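Local coordinates for PmbA-related protein (Thermotoga maritima, PDB 1VL4) that is of uncertain function but may be a metallopeptidase, and is possibly a modulator of DNA gyrase, at residues G272-N277 with N312-T317; S281-P286 with E306-E311; N345-P350 with H431-S436. One frame throughout, in Å; residues are numbered along the deposited sequence.

Contact 1 of 3, residues G272-N277 with N312-T317; sequences GEQVGN and NGVLKT
Val314 turns CG1 anti to its backbone N (chi1 177°), over the peptide of Gly272, where CG1 lies 3.6 Å from Gly272 O. Its other methyl, CG2, stands beside the backbone N and meets the Gln274 chain, 3.9 Å from Gln274 CG; that chain starts anti to its own carbonyl carbon (chi1 -78°), and the two side chains cross obliquely. The backbones themselves are joined by a single bridge, Gln274 with Val314, flanked by main-chain hydrogen bonds. Gly272 N donates to Leu315 O at 2.6 Å, and Leu315 N returns a bond to Glu273 O at 3.0 Å. Farther on, Gly276 N reaches Gly313 O at 2.9 Å, an almost straight bond (175°).

Gly313 lets the two chains come this close. At its positive phi, its CA is 3.3 Å from Asn277 O, and any CB there would run into the carbonyl oxygens of Gly276 and Asn277. Gly272 also takes a positive phi, but for it the requirement is local: a side chain would press on the preceding carbonyl. On the buried side, Val275 CG2 touches Leu315 CB at 4.2 Å; Val275 also packs on Leu413 of helix 412-417, and Leu315 on Val309 and Leu310. Gln274 is the centre of an inverse gamma turn, with a weak bond from Val275 N to Glu273 O. The whole is an irregular loop bridged to the short edge strand 314-315 of a mixed beta sheet.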
loop_
_atom_site.group_PDB
_atom_site.type_symbol
_atom_site.label_atom_id
_atom_site.label_comp_id
_atom_site.label_asym_id
_atom_site.label_seq_id
_atom_site.Cartn_x
_atom_site.Cartn_y
_atom_site.Cartn_z
ATOM N N GLY A 272 8.030 -34.249 -3.573
ATOM C CA GLY A 272 8.623 -35.506 -3.221
ATOM C C GLY A 272 10.125 -35.449 -3.041
ATOM O O GLY A 272 10.708 -36.423 -2.630
ATOM N N GLU A 273 10.744 -34.305 -3.287
ATOM C CA GLU A 273 12.204 -34.201 -3.187
ATOM C C GLU A 273 12.604 -33.590 -1.844
ATOM O O GLU A 273 11.782 -32.942 -1.182
ATOM C CB GLU A 273 12.732 -33.322 -4.311
ATOM C CG GLU A 273 12.371 -33.850 -5.699
ATOM C CD GLU A 273 13.040 -33.081 -6.810
ATOM O OE1 GLU A 273 13.609 -31.988 -6.543
ATOM O OE2 GLU A 273 12.986 -33.569 -7.964
ATOM N N GLN A 274 13.873 -33.768 -1.462
ATOM C CA GLN A 274 14.412 -33.141 -0.246
ATOM C C GLN A 274 14.819 -31.700 -0.447
ATOM O O GLN A 274 15.974 -31.386 -0.754
ATOM C CB GLN A 274 15.602 -33.922 0.298
ATOM C CG GLN A 274 15.184 -35.137 1.048
ATOM C CD GLN A 274 15.398 -34.986 2.505
ATOM O OE1 GLN A 274 14.943 -34.022 3.122
ATOM N NE2 GLN A 274 16.129 -35.933 3.082
ATOM N N VAL A 275 13.854 -30.826 -0.260
ATOM C CA VAL A 275 14.065 -29.413 -0.426
ATOM C C VAL A 275 14.744 -28.799 0.794
ATOM O O VAL A 275 15.525 -27.843 0.699
ATOM C CB VAL A 275 12.720 -28.745 -0.724
ATOM C CG1 VAL A 275 12.761 -27.253 -0.466
ATOM C CG2 VAL A 275 12.350 -29.041 -2.152
ATOM N N GLY A 276 14.408 -29.330 1.961
ATOM C CA GLY A 276 15.034 -28.867 3.171
ATOM C C GLY A 276 15.827 -29.934 3.876
ATOM O O GLY A 276 15.800 -31.122 3.526
ATOM N N ASN A 277 16.520 -29.490 4.908
ATOM C CA ASN A 277 17.188 -30.400 5.835
ATOM C C ASN A 277 16.151 -31.322 6.499
ATOM O O ASN A 277 15.024 -30.916 6.706
ATOM C CB ASN A 277 17.911 -29.586 6.891
ATOM C CG ASN A 277 18.867 -30.404 7.674
ATOM O OD1 ASN A 277 18.473 -31.115 8.592
ATOM N ND2 ASN A 277 20.122 -30.332 7.312
ATOM N N ASN A 312 9.962 -33.502 7.297
ATOM C CA ASN A 312 11.374 -33.896 7.377
ATOM C C ASN A 312 12.110 -33.495 6.096
ATOM O O ASN A 312 12.863 -34.249 5.559
ATOM C CB ASN A 312 11.535 -35.391 7.656
ATOM C CG ASN A 312 10.720 -35.854 8.879
ATOM O OD1 ASN A 312 10.654 -35.160 9.882
ATOM N ND2 ASN A 312 10.111 -37.029 8.786
ATOM N N GLY A 313 11.850 -32.276 5.651
ATOM C CA GLY A 313 12.557 -31.654 4.576
ATOM C C GLY A 313 12.028 -32.043 3.213
ATOM O O GLY A 313 12.461 -31.471 2.228
ATOM N N VAL A 314 11.078 -32.979 3.153
ATOM C CA VAL A 314 10.538 -33.464 1.888
ATOM C C VAL A 314 9.316 -32.627 1.539
ATOM O O VAL A 314 8.438 -32.452 2.385
ATOM C CB VAL A 314 10.231 -34.983 1.952
ATOM C CG1 VAL A 314 9.586 -35.486 0.662
ATOM C CG2 VAL A 314 11.509 -35.789 2.259
ATOM N N LEU A 315 9.285 -32.071 0.316
ATOM C CA LEU A 315 8.116 -31.351 -0.142
ATOM C C LEU A 315 6.926 -32.317 -0.472
ATOM O O LEU A 315 6.985 -33.130 -1.413
ATOM C CB LEU A 315 8.465 -30.483 -1.356
ATOM C CG LEU A 315 7.327 -29.679 -1.973
ATOM C CD1 LEU A 315 6.874 -28.529 -1.097
ATOM C CD2 LEU A 315 7.732 -29.163 -3.370
ATOM N N LYS A 316 5.838 -32.168 0.287
ATOM C CA LYS A 316 4.692 -33.066 0.237
ATOM C C LYS A 316 3.587 -32.566 -0.626
ATOM O O LYS A 316 2.913 -33.375 -1.189
ATOM C CB LYS A 316 4.095 -33.326 1.633
ATOM C CG LYS A 316 5.122 -33.734 2.677
ATOM C CD LYS A 316 5.923 -34.973 2.256
ATOM C CE LYS A 316 5.048 -36.199 2.213
ATOM N NZ LYS A 316 5.844 -37.462 2.216
ATOM N N THR A 317 3.327 -31.259 -0.664
ATOM C CA THR A 317 2.180 -30.752 -1.453
ATOM C C THR A 317 2.377 -29.298 -1.713
ATOM O O THR A 317 3.062 -28.629 -0.941
ATOM C CB THR A 317 0.810 -30.907 -0.677
ATOM O OG1 THR A 317 -0.302 -30.442 -1.473
ATOM C CG2 THR A 317 0.827 -30.133 0.645
#

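Contact 2 of 3, residues S281-P286 with E306-E311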
loop_
_atom_site.group_PDB
_atom_site.type_symbol
_atom_site.label_atom_id
_atom_site.label_comp_id
_atom_site.label_asym_id
_atom_site.label_seq_id
_atom_site.Cartn_x
_atom_site.Cartn_y
_atom_site.Cartn_z
ATOM N N SER A 281 10.508 -29.357 9.321
ATOM C CA SER A 281 9.132 -29.638 8.915
ATOM C C SER A 281 8.354 -28.341 9.017
ATOM O O SER A 281 8.470 -27.629 10.019
ATOM C CB SER A 281 8.471 -30.716 9.793
ATOM O OG SER A 281 9.079 -32.004 9.638
ATOM N N ILE A 282 7.542 -28.065 7.990
ATOM C CA ILE A 282 6.737 -26.893 7.940
ATOM C C ILE A 282 5.311 -27.349 7.604
ATOM O O ILE A 282 5.085 -28.076 6.587
ATOM C CB ILE A 282 7.234 -25.898 6.862
ATOM C CG1 ILE A 282 8.679 -25.470 7.178
ATOM C CG2 ILE A 282 6.357 -24.681 6.813
ATOM C CD1 ILE A 282 9.320 -24.590 6.089
ATOM N N LYS A 283 4.380 -26.900 8.450
ATOM C CA LYS A 283 2.971 -27.238 8.353
ATOM C C LYS A 283 2.143 -25.996 8.058
ATOM O O LYS A 283 2.492 -24.845 8.394
ATOM C CB LYS A 283 2.481 -27.859 9.680
ATOM C CG LYS A 283 3.143 -29.166 10.101
ATOM C CD LYS A 283 2.285 -29.926 11.123
ATOM C CE LYS A 283 1.212 -30.806 10.518
ATOM N NZ LYS A 283 0.432 -31.447 11.635
ATOM N N ASP A 284 1.005 -26.249 7.421
ATOM C CA ASP A 284 -0.065 -25.231 7.311
ATOM C C ASP A 284 -1.103 -25.629 8.332
ATOM O O ASP A 284 -1.642 -26.738 8.269
ATOM C CB ASP A 284 -0.648 -25.208 5.886
ATOM C CG ASP A 284 -1.847 -24.196 5.736
ATOM O OD1 ASP A 284 -2.012 -23.309 6.599
ATOM O OD2 ASP A 284 -2.668 -24.347 4.803
ATOM N N LEU A 285 -1.313 -24.744 9.312
ATOM C CA LEU A 285 -2.232 -25.011 10.414
ATOM C C LEU A 285 -3.456 -24.108 10.284
ATOM O O LEU A 285 -3.307 -22.903 10.140
ATOM C CB LEU A 285 -1.546 -24.696 11.745
ATOM C CG LEU A 285 -1.005 -25.779 12.629
ATOM C CD1 LEU A 285 -0.169 -26.849 11.925
ATOM C CD2 LEU A 285 -0.267 -25.106 13.758
ATOM N N PRO A 286 -4.686 -24.675 10.354
ATOM C CA PRO A 286 -5.903 -23.804 10.364
ATOM C C PRO A 286 -6.003 -22.850 11.564
ATOM O O PRO A 286 -6.637 -21.811 11.495
ATOM C CB PRO A 286 -7.050 -24.818 10.418
ATOM C CG PRO A 286 -6.442 -26.114 9.855
ATOM C CD PRO A 286 -5.011 -26.114 10.282
ATOM N N GLU A 306 -5.169 -29.051 7.969
ATOM C CA GLU A 306 -3.821 -29.178 8.534
ATOM C C GLU A 306 -3.004 -30.196 7.740
ATOM O O GLU A 306 -3.419 -31.356 7.522
ATOM C CB GLU A 306 -3.882 -29.546 9.993
ATOM C CG GLU A 306 -2.500 -29.739 10.702
ATOM C CD GLU A 306 -2.636 -29.929 12.199
ATOM O OE1 GLU A 306 -3.791 -29.903 12.696
ATOM O OE2 GLU A 306 -1.578 -30.075 12.864
ATOM N N LYS A 307 -1.816 -29.793 7.337
ATOM C CA LYS A 307 -0.962 -30.713 6.579
ATOM C C LYS A 307 0.483 -30.276 6.635
ATOM O O LYS A 307 0.762 -29.118 6.865
ATOM C CB LYS A 307 -1.392 -30.829 5.110
ATOM C CG LYS A 307 -1.300 -29.549 4.346
ATOM C CD LYS A 307 -2.459 -28.618 4.639
ATOM C CE LYS A 307 -2.804 -27.709 3.487
ATOM N NZ LYS A 307 -3.793 -26.710 3.973
ATOM N N PHE A 308 1.377 -31.211 6.358
ATOM C CA PHE A 308 2.767 -30.846 6.072
ATOM C C PHE A 308 2.944 -30.281 4.657
ATOM O O PHE A 308 2.482 -30.845 3.651
ATOM C CB PHE A 308 3.705 -32.028 6.267
ATOM C CG PHE A 308 3.811 -32.477 7.696
ATOM C CD1 PHE A 308 4.716 -31.881 8.562
ATOM C CD2 PHE A 308 3.024 -33.528 8.152
ATOM C CE1 PHE A 308 4.810 -32.287 9.829
ATOM C CE2 PHE A 308 3.131 -33.968 9.452
ATOM C CZ PHE A 308 4.019 -33.335 10.297
ATOM N N VAL A 309 3.627 -29.154 4.598
ATOM C CA VAL A 309 4.197 -28.697 3.353
ATOM C C VAL A 309 5.595 -29.335 3.168
ATOM O O VAL A 309 5.879 -29.917 2.128
ATOM C CB VAL A 309 4.232 -27.161 3.273
ATOM C CG1 VAL A 309 4.770 -26.721 1.891
ATOM C CG2 VAL A 309 2.822 -26.611 3.471
ATOM N N LEU A 310 6.425 -29.244 4.203
ATOM C CA LEU A 310 7.656 -29.992 4.292
ATOM C C LEU A 310 7.557 -30.925 5.454
ATOM O O LEU A 310 7.209 -30.528 6.568
ATOM C CB LEU A 310 8.835 -29.038 4.506
ATOM C CG LEU A 310 9.694 -28.532 3.353
ATOM C CD1 LEU A 310 9.026 -28.546 2.007
ATOM C CD2 LEU A 310 10.231 -27.120 3.710
ATOM N N GLU A 311 7.811 -32.185 5.205
ATOM C CA GLU A 311 7.811 -33.153 6.248
ATOM C C GLU A 311 9.201 -33.772 6.234
ATOM O O GLU A 311 9.564 -34.474 5.281
ATOM C CB GLU A 311 6.733 -34.197 6.031
ATOM C CG GLU A 311 6.646 -35.157 7.252
ATOM C CD GLU A 311 5.476 -36.122 7.201
ATOM O OE1 GLU A 311 4.731 -36.112 6.196
ATOM O OE2 GLU A 311 5.304 -36.891 8.183
#
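Glu306, Lys283 and Ile282 carry much of this antiparallel pairing. Lys283 crosses the ring of Phe308, with CE 3.8 Å from the ring centroid and over its centre, while CG lies nearer the CD1-CE1 side. A bend at chi3 (85°) sets CE there, and NZ ends in an off-centre cation-pi position. Glu311 CG covers the opposite face of the same ring. From above Phe308 the ammonium reaches Glu306, whose extended chain brings OE2 to 2.7 Å from Lys283 NZ, a salt bridge met on the anti side of the carboxylate and 30° out of its plane; OE1 is paired with Arg114. An alanine in place of Lys283 would probably leave Glu306 OE2 without this charged mate and uncover one face of the Phe308 ring.

Ile282 marks a classic beta bulge: its carbonyl oxygen accepts from both Val309 N (2.7 Å) and Leu310 N (3.0 Å), and Ile282 N donates to Leu310 O. On the sheet face shared by Ile282 and Leu310, Ile282 CD1 lies beside Leu310 CD2 at 3.6 Å. Farther along that face Lys307 NZ meets Asp284 OD2 at 2.7 Å, from above the carboxylate plane, in a salt bridge joined by Asn335, which bonds to both partners.

Strand 282-285 is flanked across the sheet by strand 345-348, whose Leu346 and Leu348 pack on Ile282, while strand 314-315 adjoins the other side of strand 307-311 through Leu315.

Contact 3 of 3, residues N345-P350 with H431-S436; sequences NLMLMP and HTIAPS
Three main-chain hydrogen bonds join Leu346 and Leu348 to the 431-436 segment. Leu346 N donates to His431 O at 2.9 Å. Ile433 N donates to Leu346 O, also at 2.9 Å, and Leu348 N closes the ladder on Ile433 O at 3.0 Å. Weaker CA-H...O contacts fill in between, from Thr432 CA to Leu346 O and from Met347 CA to Ile433 O.

This is a parallel pairing, with strands 345-348 and 432-434 only 18° apart in direction. It lies in a mixed sheet in which strand 345-348 is also hydrogen-bonded, antiparallel, to strand 282-285.

Apolar packing accompanies the pairing. On the face of Met347 and Ile433, the extended Met347 side chain lies against Ile433, its CG 3.8 Å from Ile433 CG2. The extended chi2 of Ile433 (-179°) carries CD1 to Asn345 CB at 3.9 Å. Asn345 itself bonds through ND2 to Leu285 O and Ser294 OG. Beyond the pairing, Pro435 CD is 3.3 Å from Leu348 O and 3.8 Å from Leu348 CD2, the ring and the leucine crossing at about a right angle. Leu348 CB also faces Ala434 CB, where Leu244 of helix 241-247 packs on both residues.

Among the polar side chains, Thr432 OG1 bonds to Leu245 O.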
loop_
_atom_site.group_PDB
_atom_site.type_symbol
_atom_site.label_atom_id
_atom_site.label_comp_id
_atom_site.label_asym_id
_atom_site.label_seq_id
_atom_site.Cartn_x
_atom_site.Cartn_y
_atom_site.Cartn_z
ATOM N N ASN A 345 -1.840 -20.530 8.967
ATOM C CA ASN A 345 -0.675 -20.315 9.817
ATOM C C ASN A 345 0.441 -21.183 9.276
ATOM O O ASN A 345 0.315 -22.398 9.247
ATOM C CB ASN A 345 -0.951 -20.707 11.245
ATOM C CG ASN A 345 -2.057 -19.857 11.902
ATOM O OD1 ASN A 345 -1.803 -18.742 12.336
ATOM N ND2 ASN A 345 -3.289 -20.438 12.014
ATOM N N LEU A 346 1.509 -20.570 8.813
ATOM C CA LEU A 346 2.613 -21.357 8.287
ATOM C C LEU A 346 3.639 -21.525 9.406
ATOM O O LEU A 346 4.331 -20.576 9.719
ATOM C CB LEU A 346 3.261 -20.683 7.081
ATOM C CG LEU A 346 4.344 -21.532 6.368
ATOM C CD1 LEU A 346 3.716 -22.731 5.711
ATOM C CD2 LEU A 346 5.100 -20.713 5.399
ATOM N N MET A 347 3.783 -22.762 9.903
ATOM C CA MET A 347 4.563 -23.058 11.083
ATOM C C MET A 347 5.762 -23.948 10.814
ATOM O O MET A 347 5.612 -25.075 10.369
ATOM C CB MET A 347 3.683 -23.727 12.139
ATOM C CG MET A 347 4.413 -24.057 13.420
ATOM S SD MET A 347 3.300 -24.498 14.719
ATOM C CE MET A 347 4.408 -24.797 16.074
ATOM N N LEU A 348 6.929 -23.476 11.215
ATOM C CA LEU A 348 8.110 -24.337 11.309
ATOM C C LEU A 348 8.062 -25.045 12.646
ATOM O O LEU A 348 7.971 -24.406 13.696
ATOM C CB LEU A 348 9.416 -23.529 11.189
ATOM C CG LEU A 348 10.686 -24.381 11.442
ATOM C CD1 LEU A 348 10.922 -25.153 10.218
ATOM C CD2 LEU A 348 11.889 -23.557 11.727
ATOM N N MET A 349 8.113 -26.374 12.599
ATOM C CA MET A 349 7.900 -27.173 13.743
ATOM C C MET A 349 9.141 -27.132 14.636
ATOM O O MET A 349 10.245 -27.317 14.136
ATOM C CB MET A 349 7.572 -28.588 13.309
ATOM C CG MET A 349 6.295 -28.735 12.466
ATOM S SD MET A 349 4.782 -27.960 13.130
ATOM C CE MET A 349 4.431 -28.963 14.481
ATOM N N PRO A 350 8.967 -26.919 15.963
ATOM C CA PRO A 350 10.123 -26.827 16.852
ATOM C C PRO A 350 10.794 -28.157 17.097
ATOM O O PRO A 350 10.139 -29.203 17.003
ATOM C CB PRO A 350 9.521 -26.308 18.186
ATOM C CG PRO A 350 8.168 -26.852 18.210
ATOM C CD PRO A 350 7.717 -26.790 16.728
ATOM N N HIS A 431 1.080 -14.467 9.786
ATOM C CA HIS A 431 0.798 -15.627 8.964
ATOM C C HIS A 431 1.861 -16.728 9.107
ATOM O O HIS A 431 1.788 -17.751 8.455
ATOM C CB HIS A 431 0.692 -15.179 7.500
ATOM C CG HIS A 431 -0.103 -13.915 7.314
ATOM N ND1 HIS A 431 -1.486 -13.890 7.339
ATOM C CD2 HIS A 431 0.295 -12.625 7.156
ATOM C CE1 HIS A 431 -1.904 -12.645 7.176
ATOM N NE2 HIS A 431 -0.845 -11.854 7.070
ATOM N N THR A 432 2.869 -16.478 9.928
ATOM C CA THR A 432 3.971 -17.398 10.149
ATOM C C THR A 432 4.153 -17.600 11.651
ATOM O O THR A 432 3.775 -16.763 12.486
ATOM C CB THR A 432 5.280 -16.901 9.505
ATOM O OG1 THR A 432 5.598 -15.597 9.973
ATOM C CG2 THR A 432 5.187 -16.845 7.992
ATOM N N ILE A 433 4.683 -18.771 11.995
ATOM C CA ILE A 433 4.985 -19.178 13.351
ATOM C C ILE A 433 6.264 -19.966 13.329
ATOM O O ILE A 433 6.418 -20.848 12.479
ATOM C CB ILE A 433 3.913 -20.116 13.843
ATOM C CG1 ILE A 433 2.531 -19.408 13.783
ATOM C CG2 ILE A 433 4.278 -20.690 15.217
ATOM C CD1 ILE A 433 1.425 -20.303 14.301
ATOM N N ALA A 434 7.178 -19.673 14.242
ATOM C CA ALA A 434 8.496 -20.290 14.168
ATOM C C ALA A 434 9.289 -20.139 15.421
ATOM O O ALA A 434 9.139 -19.152 16.112
ATOM C CB ALA A 434 9.318 -19.709 12.989
ATOM N N PRO A 435 10.203 -21.104 15.656
ATOM C CA PRO A 435 11.267 -20.969 16.650
ATOM C C PRO A 435 12.527 -20.412 16.020
ATOM O O PRO A 435 12.539 -20.072 14.851
ATOM C CB PRO A 435 11.473 -22.407 17.092
ATOM C CG PRO A 435 11.312 -23.169 15.811
ATOM C CD PRO A 435 10.276 -22.417 14.995
ATOM N N SER A 436 13.572 -20.251 16.800
ATOM C CA SER A 436 14.883 -19.931 16.291
ATOM C C SER A 436 15.436 -21.210 15.621
ATOM O O SER A 436 14.987 -22.304 15.917
ATOM C CB SER A 436 15.789 -19.470 17.432
ATOM O OG SER A 436 15.220 -18.379 18.138
#

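From the N terminus, the chain first passes the loop 272-277 and then enters strand 282-285. Contact 2 closes a loop back on this strand when 306-311 arrives, and contact 1 closes next, when 312-317 returns to 272-277, so contact 2 is nested inside contact 1. The two touch where strand 307-311 leads into strand 314-315, at Asn312 with Ser281 and Lys316 with Val309. Contact 3 follows in series: 345-350 is met 81 residues later by 431-436, after much helix and strand has intervened. It touches contact 2 through strands 282-285 and 345-348. All three reach one mixed sheet, with the loop 272-277 bordering its edge strand 314-315.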